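Long-range contacts in N-acetyltransferase (Staphylococcus aureus subsp. aureus, PDB 4M85), which probably transfers an acetyl group from acetyl-CoA to an acceptor amine, as other enzymes of the GNAT fold do: residues A[15-20]-A[39-44]; A[51-56]-A[86-91]. All blocks are in the same frame, centred on the assembly; numbering follows the deposited sequence.

Interaction 1 (A[15-20]-A[39-44]); sequences DIAKLV and MVLDAI
Helix 13-26 of this GNAT protein packs against helix 37-49 through a small residue, A17, met by branched side chains. The local axes of 15-20 and 39-44 come within 8.9 Å and run at 121° to each other, nearer antiparallel than parallel. The CA of A17 lies only 5.5 Å from the CA of I44.

I44 can be followed outward from the backbone. Its CB already lies beside the methyl of A17, the two CB atoms 4.1 Å apart. From there the side chain divides. I44 CG2, anti to the backbone N, reaches across to the surface of the other helix, 3.8 Å from A17 CA. Slightly further along, I44 CG2 rests against both CB and CG1 of V20, each 3.9 Å away, CG1 being the V20 branch that is itself anti to its own backbone N; the two side chains cross obliquely. The other branch, CG1, turns beside the I44 backbone N (chi1 -63°) and carries I44 CD1 to a loose contact with A17 O, 4.2 Å away.

L41, one turn earlier, also packs on A17. The L41 CD2 methyl comes within 3.6 Å of A17 O, a van der Waals contact with a carbonyl that belongs to the helix backbone, and it also brushes the backbone of K18 at the exposed margin. Beyond the pair, V20 goes on to touch I74 of strand 68-77, so helix 13-26 lies between the sheet and helix 37-49.

The contacts are van der Waals ones, apolar side-chain carbons meeting each other or backbone atoms, the oxygen of A17 among them; without directional bonds across the crossing, the pairing rests on fit and burial.

Interaction 2 (A[51-56]-A[86-91]); sequences ATYRTF and KAWELL
In this GNAT fold the residues A51 to Y53, leading into a type I beta turn from Y53 to F56, pack against A87 to L91, around the 3-10 segment 88-90. The first group lies in the connection from helix 37-49 to strand 60-65, the second just after helix 81-86.

The aromatic interaction dominates. Y53 and W88 form an edge-to-face (T-shaped) pair, with the edge of the indole directed at the phenol face; the planes are inclined at 61° and the centroid of the six-membered indole ring is 4.9 Å from that of Y53. W88 CE3 sits over the centre of the Y53 ring, while R54 CB covers the other face nearer its rim. Both side chains extend with CG anti to the backbone N, which brings the rings together. The indole is backed in turn by L91 CD1, over one of its own faces.

Contacts of smaller groups continue the interface. The methyl of A51 fits among A87, L90 and L91, with A51 CB 4.0 Å from L90 CB and 4.1 Å from L91 CD2. A51 CB also lies 3.9 Å from A87 O, a van der Waals contact.

Among polar bonds, F56 N to Y53 O closes the turn, and K86 NZ is salt-bridged to E89 OE1 within the other segment. E85, just before 86-91, ties the two sides together: its OE1 is hydrogen-bonded to Y53 OH and salt-bridged to R54 NE.

At the backbone, T52 is the centre of an inverse gamma turn, and the A87 methyl lies alongside the T52 carbonyl, with A87 CB 3.5 Å from T52 O.

The two interactions follow one another along the chain, interaction 1 being complete before interaction 2 begins, and their centres are about 13 Å apart. Helix 37-49 joins them: it supplies 39-44 to the first, and the loop leaving it holds 51-56 of the second. They also meet directly. A43 CB packs 3.8 Å from W88 CH2, and V20 CG2 lies 4.0 Å from T55 CG2, so both segments of interaction 1 touch interaction 2. Together they form a connected block: helix 13-26 packs on strand 68-77 of the mixed sheet, helix 37-49 packs on helix 13-26, and the two loops pack against these helices.

Interaction 1 (A[15-20]-A[39-44])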
loop_
_atom_site.group_PDB
_atom_site.type_symbol
_atom_site.label_atom_id
_atom_site.label_comp_id
_atom_site.label_asym_id
_atom_site.label_seq_id
_atom_site.Cartn_x
_atom_site.Cartn_y
_atom_site.Cartn_z
ATOM N N ASP A 15 -6.582 -6.602 9.634
ATOM C CA ASP A 15 -7.406 -5.774 8.735
ATOM C C ASP A 15 -6.582 -5.205 7.585
ATOM O O ASP A 15 -7.011 -5.205 6.428
ATOM C CB ASP A 15 -8.105 -4.658 9.522
ATOM C CG ASP A 15 -9.334 -5.165 10.317
ATOM O OD1 ASP A 15 -10.095 -6.007 9.796
ATOM O OD2 ASP A 15 -9.555 -4.696 11.456
ATOM N N ILE A 16 -5.377 -4.739 7.900
ATOM C CA ILE A 16 -4.438 -4.288 6.879
ATOM C C ILE A 16 -4.210 -5.416 5.832
ATOM O O ILE A 16 -4.263 -5.169 4.623
ATOM C CB ILE A 16 -3.125 -3.805 7.513
ATOM C CG1 ILE A 16 -3.358 -2.494 8.289
ATOM C CG2 ILE A 16 -2.036 -3.644 6.462
ATOM C CD1 ILE A 16 -2.163 -1.950 9.050
ATOM N N ALA A 17 -4.017 -6.650 6.289
ATOM C CA ALA A 17 -3.802 -7.771 5.375
ATOM C C ALA A 17 -4.968 -7.961 4.396
ATOM O O ALA A 17 -4.776 -8.215 3.225
ATOM C CB ALA A 17 -3.565 -9.050 6.180
ATOM N N LYS A 18 -6.193 -7.795 4.865
ATOM C CA LYS A 18 -7.345 -7.954 3.976
ATOM C C LYS A 18 -7.328 -6.878 2.903
ATOM O O LYS A 18 -7.548 -7.167 1.721
ATOM C CB LYS A 18 -8.635 -7.922 4.787
ATOM C CG LYS A 18 -8.773 -9.096 5.736
ATOM C CD LYS A 18 -10.108 -9.017 6.468
ATOM C CE LYS A 18 -10.129 -9.887 7.714
ATOM N NZ LYS A 18 -11.430 -9.715 8.429
ATOM N N LEU A 19 -7.009 -5.651 3.310
ATOM C CA LEU A 19 -6.922 -4.526 2.375
ATOM C C LEU A 19 -5.853 -4.760 1.303
ATOM O O LEU A 19 -6.126 -4.591 0.113
ATOM C CB LEU A 19 -6.647 -3.219 3.129
ATOM C CG LEU A 19 -7.828 -2.569 3.866
ATOM C CD1 LEU A 19 -7.366 -1.526 4.883
ATOM C CD2 LEU A 19 -8.840 -1.937 2.895
ATOM N N VAL A 20 -4.642 -5.142 1.734
ATOM C CA VAL A 20 -3.525 -5.404 0.818
ATOM C C VAL A 20 -3.888 -6.594 -0.068
ATOM O O VAL A 20 -3.689 -6.560 -1.258
ATOM C CB VAL A 20 -2.198 -5.689 1.593
ATOM C CG1 VAL A 20 -1.091 -6.210 0.667
ATOM C CG2 VAL A 20 -1.727 -4.432 2.321
ATOM N N MET A 39 -3.248 -18.666 3.216
ATOM C CA MET A 39 -1.814 -18.703 3.329
ATOM C C MET A 39 -1.231 -17.343 2.993
ATOM O O MET A 39 -0.317 -16.892 3.660
ATOM C CB MET A 39 -1.241 -19.752 2.383
ATOM C CG MET A 39 0.007 -20.430 2.885
ATOM S SD MET A 39 0.353 -21.853 1.829
ATOM C CE MET A 39 1.042 -21.031 0.423
ATOM N N VAL A 40 -1.783 -16.703 1.964
ATOM C CA VAL A 40 -1.345 -15.377 1.541
ATOM C C VAL A 40 -1.653 -14.331 2.624
ATOM O O VAL A 40 -0.838 -13.478 2.903
ATOM C CB VAL A 40 -1.980 -14.987 0.194
ATOM C CG1 VAL A 40 -1.589 -13.564 -0.216
ATOM C CG2 VAL A 40 -1.580 -15.977 -0.901
ATOM N N LEU A 41 -2.817 -14.418 3.250
ATOM C CA LEU A 41 -3.178 -13.497 4.332
ATOM C C LEU A 41 -2.240 -13.628 5.524
ATOM O O LEU A 41 -1.702 -12.631 6.018
ATOM C CB LEU A 41 -4.636 -13.727 4.782
ATOM C CG LEU A 41 -5.711 -13.225 3.818
ATOM C CD1 LEU A 41 -7.110 -13.625 4.301
ATOM C CD2 LEU A 41 -5.622 -11.707 3.659
ATOM N N ASP A 42 -2.067 -14.856 6.008
ATOM C CA ASP A 42 -1.078 -15.121 7.039
ATOM C C ASP A 42 0.280 -14.489 6.688
ATOM O O ASP A 42 0.930 -13.878 7.530
ATOM C CB ASP A 42 -0.908 -16.624 7.242
ATOM C CG ASP A 42 0.158 -16.940 8.241
ATOM O OD1 ASP A 42 -0.039 -16.667 9.441
ATOM O OD2 ASP A 42 1.208 -17.450 7.829
ATOM N N ALA A 43 0.706 -14.651 5.448
ATOM C CA ALA A 43 1.988 -14.086 5.031
ATOM C C ALA A 43 2.026 -12.550 5.108
ATOM O O ALA A 43 3.025 -11.982 5.576
ATOM C CB ALA A 43 2.349 -14.558 3.650
ATOM N N ILE A 44 0.973 -11.888 4.611
ATOM C CA ILE A 44 0.924 -10.422 4.617
ATOM C C ILE A 44 0.870 -9.929 6.051
ATOM O O ILE A 44 1.534 -8.967 6.390
ATOM C CB ILE A 44 -0.283 -9.862 3.800
ATOM C CG1 ILE A 44 -0.181 -10.240 2.331
ATOM C CG2 ILE A 44 -0.375 -8.356 3.865
ATOM C CD1 ILE A 44 -1.531 -10.328 1.623
#

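Interaction 2 (A[51-56]-A[86-91])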
loop_
_atom_site.group_PDB
_atom_site.type_symbol
_atom_site.label_atom_id
_atom_site.label_comp_id
_atom_site.label_asym_id
_atom_site.label_seq_id
_atom_site.Cartn_x
_atom_site.Cartn_y
_atom_site.Cartn_z
ATOM N N ALA A 51 9.223 -8.286 10.100
ATOM C CA ALA A 51 10.371 -7.755 9.394
ATOM C C ALA A 51 9.892 -6.477 8.723
ATOM O O ALA A 51 8.690 -6.265 8.604
ATOM C CB ALA A 51 10.860 -8.751 8.356
ATOM N N THR A 52 10.808 -5.659 8.240
ATOM C CA THR A 52 10.435 -4.390 7.629
ATOM C C THR A 52 10.236 -4.522 6.133
ATOM O O THR A 52 11.063 -4.067 5.324
ATOM C CB THR A 52 11.429 -3.277 7.998
ATOM O OG1 THR A 52 11.620 -3.316 9.407
ATOM C CG2 THR A 52 10.883 -1.891 7.645
ATOM N N TYR A 53 9.116 -5.164 5.802
ATOM C CA TYR A 53 8.644 -5.339 4.455
ATOM C C TYR A 53 7.996 -4.003 4.040
ATOM O O TYR A 53 7.837 -3.104 4.867
ATOM C CB TYR A 53 7.660 -6.546 4.369
ATOM C CG TYR A 53 7.199 -6.776 2.970
ATOM C CD1 TYR A 53 8.104 -7.050 1.980
ATOM C CD2 TYR A 53 5.861 -6.660 2.623
ATOM C CE1 TYR A 53 7.705 -7.207 0.674
ATOM C CE2 TYR A 53 5.441 -6.833 1.317
ATOM C CZ TYR A 53 6.375 -7.097 0.337
ATOM O OH TYR A 53 6.014 -7.237 -0.989
ATOM N N ARG A 54 7.708 -3.851 2.758
ATOM C CA ARG A 54 6.916 -2.708 2.248
ATOM C C ARG A 54 5.746 -2.345 3.172
ATOM O O ARG A 54 5.542 -1.161 3.549
ATOM C CB ARG A 54 6.345 -3.070 0.881
ATOM C CG ARG A 54 7.319 -3.014 -0.286
ATOM C CD ARG A 54 6.666 -3.647 -1.493
ATOM N NE ARG A 54 7.579 -3.879 -2.611
ATOM C CZ ARG A 54 7.808 -3.028 -3.614
ATOM N NH1 ARG A 54 7.207 -1.840 -3.672
ATOM N NH2 ARG A 54 8.628 -3.387 -4.590
ATOM N N THR A 55 4.982 -3.373 3.544
ATOM C CA THR A 55 3.796 -3.202 4.393
ATOM C C THR A 55 4.068 -3.200 5.907
ATOM O O THR A 55 3.146 -3.419 6.686
ATOM C CB THR A 55 2.727 -4.259 4.039
ATOM O OG1 THR A 55 3.281 -5.552 4.170
ATOM C CG2 THR A 55 2.276 -4.110 2.616
ATOM N N PHE A 56 5.303 -2.935 6.342
ATOM C CA PHE A 56 5.545 -2.787 7.783
ATOM C C PHE A 56 4.556 -1.802 8.380
ATOM O O PHE A 56 4.232 -0.808 7.750
ATOM C CB PHE A 56 6.962 -2.299 8.114
ATOM C CG PHE A 56 7.468 -2.757 9.461
ATOM C CD1 PHE A 56 8.233 -1.916 10.277
ATOM C CD2 PHE A 56 7.248 -4.081 9.902
ATOM C CE1 PHE A 56 8.737 -2.375 11.511
ATOM C CE2 PHE A 56 7.723 -4.525 11.117
ATOM C CZ PHE A 56 8.475 -3.677 11.934
ATOM N N LYS A 86 12.881 -7.162 -0.242
ATOM C CA LYS A 86 13.707 -8.336 0.074
ATOM C C LYS A 86 13.399 -8.879 1.464
ATOM O O LYS A 86 13.526 -10.081 1.712
ATOM C CB LYS A 86 15.187 -7.982 -0.063
ATOM C CG LYS A 86 16.128 -9.162 -0.033
ATOM C CD LYS A 86 17.518 -8.715 -0.464
ATOM C CE LYS A 86 18.580 -9.797 -0.276
ATOM N NZ LYS A 86 18.167 -11.087 -0.892
ATOM N N ALA A 87 12.940 -8.022 2.369
ATOM C CA ALA A 87 12.645 -8.453 3.735
ATOM C C ALA A 87 11.535 -9.512 3.825
ATOM O O ALA A 87 11.435 -10.206 4.836
ATOM C CB ALA A 87 12.315 -7.254 4.629
ATOM N N TRP A 88 10.738 -9.655 2.763
ATOM C CA TRP A 88 9.796 -10.745 2.645
ATOM C C TRP A 88 10.436 -12.108 2.979
ATOM O O TRP A 88 9.791 -12.984 3.570
ATOM C CB TRP A 88 9.210 -10.768 1.249
ATOM C CG TRP A 88 8.096 -11.738 1.057
ATOM C CD1 TRP A 88 8.176 -12.993 0.523
ATOM C CD2 TRP A 88 6.713 -11.513 1.340
ATOM N NE1 TRP A 88 6.926 -13.570 0.472
ATOM C CE2 TRP A 88 6.011 -12.685 0.969
ATOM C CE3 TRP A 88 5.996 -10.441 1.866
ATOM C CZ2 TRP A 88 4.631 -12.804 1.122
ATOM C CZ3 TRP A 88 4.640 -10.564 2.020
ATOM C CH2 TRP A 88 3.968 -11.747 1.655
ATOM N N GLU A 89 11.709 -12.257 2.615
ATOM C CA GLU A 89 12.450 -13.483 2.849
ATOM C C GLU A 89 12.724 -13.829 4.324
ATOM O O GLU A 89 13.054 -14.976 4.651
ATOM C CB GLU A 89 13.744 -13.422 2.059
ATOM C CG GLU A 89 13.509 -13.298 0.563
ATOM C CD GLU A 89 14.777 -13.494 -0.249
ATOM O OE1 GLU A 89 15.849 -12.972 0.187
ATOM O OE2 GLU A 89 14.684 -14.183 -1.305
ATOM N N LEU A 90 12.561 -12.856 5.221
ATOM C CA LEU A 90 12.746 -13.078 6.655
ATOM C C LEU A 90 11.477 -13.528 7.371
ATOM O O LEU A 90 11.485 -13.684 8.593
ATOM C CB LEU A 90 13.285 -11.800 7.319
ATOM C CG LEU A 90 14.537 -11.213 6.614
ATOM C CD1 LEU A 90 15.001 -9.909 7.237
ATOM C CD2 LEU A 90 15.649 -12.244 6.637
ATOM N N LEU A 91 10.380 -13.727 6.637
ATOM C CA LEU A 91 9.106 -14.130 7.257
ATOM C C LEU A 91 9.056 -15.643 7.439
ATOM O O LEU A 91 9.736 -16.379 6.720
ATOM C CB LEU A 91 7.910 -13.662 6.395
ATOM C CG LEU A 91 7.862 -12.167 6.094
ATOM C CD1 LEU A 91 6.678 -11.774 5.207
ATOM C CD2 LEU A 91 7.863 -11.384 7.411
#